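PDB 6FXD: MupZ from Pseudomonas fluorescens, which probably acts as an epoxide hydrolase in the enzyme cascade that builds the oxygen heterocycle of the antibiotic mupirocin. Local coordinates for residues 79-84 and 102-107. Numbering follows the deposited sequence.
Sequences QGLLNH and VRYEVH
Leu81 of the helical segment 79-84 meets Tyr104 and Val106 of strand segment 102-107, one methyl to each. The contact is small, buried and made by side chains alone. Along the strand, alternate residues face opposite sides of the sheet.

Arg103 lies on the face of the sheet other than the one Leu81 meets. Its NH1 gives a nearly straight bond to Glu105 OE2 at 2.7 Å, part of a salt bridge. The carboxylate oxygen lies in the guanidinium plane, but the guanidinium approaches from above the carboxylate plane.

Tyr104 projects toward the helix. Its CG is anti to the backbone N (chi1 -177°), which sends the ring out from the strand. The phenol end does the touching: OH lies 4.0 Å from Leu81 CD1, and the two side chains approach from opposite directions.

Glu105 returns to the far face. Within the segment, Arg103 and His107 grip its two oxygens. His107 NE2 donates to Glu105 OE1 at 2.8 Å. That bond stays in the imidazole plane and reaches the anti side of the carboxylate. The two bonds fix the carboxylate's rotation.

Val106 faces the helix again. Its CG1 packs against Leu81 CD2 at 4.2 Å. The Leu81 fork thus spans two strand residues spaced by one.

His107 stacks on Phe128. On this face Tyr29 of a second subunit bonds Glu105, Ser63 of that subunit bonds His107, and its Glu105 makes a salt bridge with Arg103. The strand therefore has a helix on one face and a subunit interface on the other. The fold is a ferredoxin-like alpha+beta unit, with strand 126-135 added in parallel beside 100-108. Antiparallel strand 24-31 lies on the other side. Helix 78-94 packs across the sheet, with Leu81 also touching Tyr75 of strand 68-75.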
# COMPACT_ATOMS: atom_id res chain seq x y z
N GLN A 79 2.70 -7.50 -18.17
CA GLN A 79 3.20 -8.38 -19.22
C GLN A 79 2.10 -9.29 -19.75
O GLN A 79 2.08 -9.59 -20.95
CB GLN A 79 4.38 -9.20 -18.69
CG GLN A 79 5.13 -9.97 -19.78
CD GLN A 79 5.70 -9.06 -20.85
OE1 GLN A 79 6.44 -8.12 -20.55
NE2 GLN A 79 5.36 -9.34 -22.10
N GLY A 80 1.19 -9.74 -18.89
CA GLY A 80 0.08 -10.56 -19.39
C GLY A 80 -0.77 -9.82 -20.40
O GLY A 80 -1.22 -10.40 -21.39
N LEU A 81 -1.04 -8.53 -20.14
CA LEU A 81 -1.83 -7.74 -21.09
C LEU A 81 -1.07 -7.56 -22.40
O LEU A 81 -1.66 -7.68 -23.48
CB LEU A 81 -2.26 -6.41 -20.46
CG LEU A 81 -3.06 -5.42 -21.32
CD1 LEU A 81 -4.22 -6.08 -22.06
CD2 LEU A 81 -3.59 -4.24 -20.48
N LEU A 82 0.23 -7.30 -22.32
CA LEU A 82 1.02 -7.20 -23.55
C LEU A 82 1.03 -8.52 -24.30
O LEU A 82 0.96 -8.53 -25.54
CB LEU A 82 2.44 -6.71 -23.23
CG LEU A 82 2.47 -5.33 -22.55
CD1 LEU A 82 3.87 -4.88 -22.14
CD2 LEU A 82 1.76 -4.27 -23.41
N ASN A 83 1.12 -9.65 -23.59
CA ASN A 83 1.09 -10.94 -24.28
C ASN A 83 -0.23 -11.14 -25.00
O ASN A 83 -0.27 -11.74 -26.08
CB ASN A 83 1.34 -12.11 -23.32
CG ASN A 83 2.74 -12.14 -22.78
OD1 ASN A 83 3.64 -11.51 -23.32
ND2 ASN A 83 2.94 -12.91 -21.72
N HIS A 84 -1.33 -10.66 -24.40
CA HIS A 84 -2.64 -10.79 -25.03
C HIS A 84 -2.71 -9.99 -26.33
O HIS A 84 -3.25 -10.47 -27.34
CB HIS A 84 -3.73 -10.31 -24.07
CG HIS A 84 -5.09 -10.26 -24.68
ND1 HIS A 84 -5.81 -11.40 -25.00
CD2 HIS A 84 -5.89 -9.21 -25.01
CE1 HIS A 84 -6.98 -11.05 -25.50
NE2 HIS A 84 -7.06 -9.73 -25.51
N VAL A 102 -15.25 2.38 -28.42
CA VAL A 102 -15.54 3.78 -28.09
C VAL A 102 -14.94 4.21 -26.75
O VAL A 102 -14.87 5.41 -26.49
CB VAL A 102 -17.05 4.07 -28.12
CG1 VAL A 102 -17.57 3.92 -29.55
CG2 VAL A 102 -17.81 3.16 -27.16
N ARG A 103 -14.53 3.27 -25.91
CA ARG A 103 -13.85 3.57 -24.65
C ARG A 103 -12.91 2.40 -24.39
O ARG A 103 -13.24 1.26 -24.70
CB ARG A 103 -14.83 3.72 -23.47
CG ARG A 103 -14.25 4.51 -22.30
CD ARG A 103 -14.93 4.27 -20.93
NE ARG A 103 -16.35 3.94 -21.01
CZ ARG A 103 -17.08 3.46 -20.01
NH1 ARG A 103 -16.55 3.25 -18.81
NH2 ARG A 103 -18.36 3.19 -20.21
N TYR A 104 -11.72 2.68 -23.86
CA TYR A 104 -10.77 1.62 -23.51
C TYR A 104 -10.09 2.02 -22.20
O TYR A 104 -9.29 2.96 -22.18
CB TYR A 104 -9.77 1.37 -24.64
CG TYR A 104 -8.82 0.23 -24.36
CD1 TYR A 104 -9.27 -1.09 -24.37
CD2 TYR A 104 -7.48 0.47 -24.06
CE1 TYR A 104 -8.40 -2.14 -24.11
CE2 TYR A 104 -6.61 -0.57 -23.80
CZ TYR A 104 -7.08 -1.87 -23.83
OH TYR A 104 -6.22 -2.91 -23.57
N GLU A 105 -10.41 1.32 -21.13
CA GLU A 105 -9.88 1.63 -19.81
C GLU A 105 -8.88 0.57 -19.37
O GLU A 105 -9.06 -0.62 -19.64
CB GLU A 105 -10.98 1.66 -18.75
CG GLU A 105 -12.02 2.68 -19.03
CD GLU A 105 -13.03 2.84 -17.90
OE1 GLU A 105 -12.87 2.22 -16.82
OE2 GLU A 105 -14.00 3.58 -18.12
N VAL A 106 -7.84 1.00 -18.67
CA VAL A 106 -6.85 0.09 -18.11
C VAL A 106 -6.68 0.45 -16.65
O VAL A 106 -6.36 1.60 -16.33
CB VAL A 106 -5.51 0.17 -18.85
CG1 VAL A 106 -4.51 -0.77 -18.21
CG2 VAL A 106 -5.69 -0.21 -20.33
N HIS A 107 -6.88 -0.51 -15.75
CA HIS A 107 -6.78 -0.30 -14.31
C HIS A 107 -5.68 -1.19 -13.74
O HIS A 107 -5.58 -2.36 -14.10
CB HIS A 107 -8.08 -0.69 -13.61
CG HIS A 107 -9.27 0.10 -14.06
ND1 HIS A 107 -9.98 0.92 -13.20
CD2 HIS A 107 -9.87 0.21 -15.26
CE1 HIS A 107 -10.98 1.48 -13.85
NE2 HIS A 107 -10.93 1.08 -15.11